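PDB 4BLO: packaging enzyme P4, which hydrolyses nucleoside triphosphates and probably acts as the hexameric RecA-like motor that packages RNA into the capsid of bacteriophage phi6. Local coordinates for residues 107-112 with 116-121. Residues are numbered along the deposited sequence; the frame is centred on the assembly and turned at random.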
loop_
_atom_site.group_PDB
_atom_site.type_symbol
_atom_site.label_atom_id
_atom_site.label_comp_id
_atom_site.label_asym_id
_atom_site.label_seq_id
_atom_site.Cartn_x
_atom_site.Cartn_y
_atom_site.Cartn_z
ATOM N N PRO L 107 -16.665 31.381 -23.127
ATOM C CA PRO L 107 -17.691 30.327 -22.943
ATOM C C PRO L 107 -19.125 30.879 -22.913
ATOM O O PRO L 107 -19.315 32.008 -22.466
ATOM C CB PRO L 107 -17.330 29.681 -21.601
ATOM C CG PRO L 107 -16.268 30.506 -21.008
ATOM C CD PRO L 107 -15.941 31.667 -21.874
ATOM N N VAL L 108 -20.121 30.075 -23.387
ATOM C CA VAL L 108 -21.559 30.396 -23.417
ATOM C C VAL L 108 -22.055 30.600 -21.974
ATOM O O VAL L 108 -21.854 29.736 -21.114
ATOM C CB VAL L 108 -22.387 29.316 -24.184
ATOM C CG1 VAL L 108 -23.818 29.210 -23.667
ATOM C CG2 VAL L 108 -22.382 29.575 -25.685
ATOM N N THR L 109 -22.655 31.756 -21.711
ATOM C CA THR L 109 -23.145 32.093 -20.382
ATOM C C THR L 109 -24.539 31.459 -20.152
ATOM O O THR L 109 -25.182 31.050 -21.122
ATOM C CB THR L 109 -23.113 33.617 -20.145
ATOM O OG1 THR L 109 -23.637 34.324 -21.275
ATOM C CG2 THR L 109 -21.723 34.118 -19.818
ATOM N N HIS L 110 -24.959 31.320 -18.864
ATOM C CA HIS L 110 -26.228 30.728 -18.417
ATOM C C HIS L 110 -26.851 31.563 -17.275
ATOM O O HIS L 110 -26.165 32.380 -16.650
ATOM C CB HIS L 110 -25.997 29.271 -17.940
ATOM C CG HIS L 110 -25.509 28.332 -19.000
ATOM N ND1 HIS L 110 -26.365 27.454 -19.635
ATOM C CD2 HIS L 110 -24.259 28.144 -19.484
ATOM C CE1 HIS L 110 -25.620 26.775 -20.491
ATOM N NE2 HIS L 110 -24.347 27.157 -20.442
ATOM N N ARG L 111 -28.145 31.358 -17.002
ATOM C CA ARG L 111 -28.834 32.043 -15.906
ATOM C C ARG L 111 -28.880 31.147 -14.641
ATOM O O ARG L 111 -29.190 31.639 -13.548
ATOM C CB ARG L 111 -30.252 32.441 -16.325
ATOM C CG ARG L 111 -30.316 33.736 -17.113
ATOM C CD ARG L 111 -31.736 34.078 -17.530
ATOM N NE ARG L 111 -32.095 33.455 -18.806
ATOM C CZ ARG L 111 -33.203 33.718 -19.496
ATOM N NH1 ARG L 111 -34.089 34.596 -19.036
ATOM N NH2 ARG L 111 -33.433 33.107 -20.650
ATOM N N TRP L 112 -28.557 29.845 -14.806
ATOM C CA TRP L 112 -28.577 28.817 -13.773
ATOM C C TRP L 112 -27.225 28.103 -13.708
ATOM O O TRP L 112 -26.665 27.830 -14.769
ATOM C CB TRP L 112 -29.699 27.815 -14.096
ATOM C CG TRP L 112 -29.945 26.745 -13.069
ATOM C CD1 TRP L 112 -30.847 26.789 -12.049
ATOM C CD2 TRP L 112 -29.340 25.437 -13.017
ATOM N NE1 TRP L 112 -30.840 25.597 -11.356
ATOM C CE2 TRP L 112 -29.915 24.753 -11.922
ATOM C CE3 TRP L 112 -28.371 24.780 -13.788
ATOM C CZ2 TRP L 112 -29.560 23.441 -11.588
ATOM C CZ3 TRP L 112 -28.029 23.478 -13.464
ATOM C CH2 TRP L 112 -28.622 22.821 -12.379
ATOM N N GLY L 116 -25.443 34.876 -15.220
ATOM C CA GLY L 116 -24.309 35.147 -16.094
ATOM C C GLY L 116 -23.162 34.180 -15.970
ATOM O O GLY L 116 -22.068 34.481 -16.439
ATOM N N ILE L 117 -23.417 33.002 -15.373
ATOM C CA ILE L 117 -22.415 31.963 -15.138
ATOM C C ILE L 117 -21.890 31.379 -16.473
ATOM O O ILE L 117 -22.638 31.257 -17.451
ATOM C CB ILE L 117 -22.949 30.846 -14.163
ATOM C CG1 ILE L 117 -21.782 29.981 -13.588
ATOM C CG2 ILE L 117 -24.088 30.005 -14.778
ATOM C CD1 ILE L 117 -22.083 29.053 -12.452
ATOM N N TYR L 118 -20.597 31.011 -16.483
ATOM C CA TYR L 118 -19.968 30.388 -17.641
ATOM C C TYR L 118 -20.364 28.921 -17.695
ATOM O O TYR L 118 -20.822 28.376 -16.690
ATOM C CB TYR L 118 -18.426 30.550 -17.617
ATOM C CG TYR L 118 -17.934 31.970 -17.820
ATOM C CD1 TYR L 118 -18.501 32.798 -18.790
ATOM C CD2 TYR L 118 -16.849 32.461 -17.104
ATOM C CE1 TYR L 118 -18.050 34.101 -18.983
ATOM C CE2 TYR L 118 -16.371 33.760 -17.308
ATOM C CZ TYR L 118 -16.979 34.578 -18.244
ATOM O OH TYR L 118 -16.524 35.862 -18.434
ATOM N N SER L 119 -20.242 28.292 -18.866
ATOM C CA SER L 119 -20.527 26.865 -19.001
ATOM C C SER L 119 -19.426 26.082 -18.288
ATOM O O SER L 119 -18.259 26.491 -18.308
ATOM C CB SER L 119 -20.616 26.472 -20.471
ATOM O OG SER L 119 -21.653 27.188 -21.118
ATOM N N GLY L 120 -19.818 25.013 -17.609
ATOM C CA GLY L 120 -18.903 24.172 -16.845
ATOM C C GLY L 120 -19.624 23.380 -15.782
ATOM O O GLY L 120 -20.803 23.046 -15.943
ATOM N N VAL L 121 -18.934 23.089 -14.675
ATOM C CA VAL L 121 -19.560 22.346 -13.590
ATOM C C VAL L 121 -19.560 23.181 -12.297
ATOM O O VAL L 121 -18.675 24.008 -12.060
ATOM C CB VAL L 121 -18.983 20.913 -13.399
ATOM C CG1 VAL L 121 -17.757 20.881 -12.491
ATOM C CG2 VAL L 121 -20.058 19.969 -12.887
#
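Ser-119 OG bridges the imidazole of His-110 and the backbone carbonyl of Val-108, two residues earlier in the same segment. The hydroxyl donates to Val-108 O at 2.6 Å, lying 22° away from the carbonyl plane, and accepts a bond from His-110 NE2 at 2.8 Å. That N-H leaves the imidazole edge with OG in the ring plane, although the angle at the hydrogen is bent to 134°. With both bonds made, the hydroxyl is held between donor and acceptor, and the ring's rotation is probably restrained. The imidazole arrives there because CG lies beside the backbone N (chi1 -63°), swinging the ring back along its own segment toward Ser-119.

Next to this polar link, His-110 N donates to Ile-117 O at 2.7 Å, in the carbonyl plane, while the return bond from Ile-117 N to His-110 O is weak. On the same side of this pair as the imidazole, Ile-117 CG2 packs against His-110 CB and against Trp-112 O, 3.4 Å away. On the other side, Thr-109 CG2 lies alongside Tyr-118, 3.6 Å from CD1, and Pro-107 lays CG over one face of the phenol ring in a CH-pi contact, 4.2 Å from its centroid.

Further out, His-110 touches Ser-226 of strand 226-231, Ser-119 O accepts from Thr-221 OG1 of helix 208-222, and Pro-107 packs on Glu-157 of a neighbouring subunit. The whole is a short antiparallel beta hairpin leading directly into strand 120-126, an inner strand of the RecA-like core sheet, which runs into the P-loop whose residues Gly-129 to Ser-133 line the bound ADP.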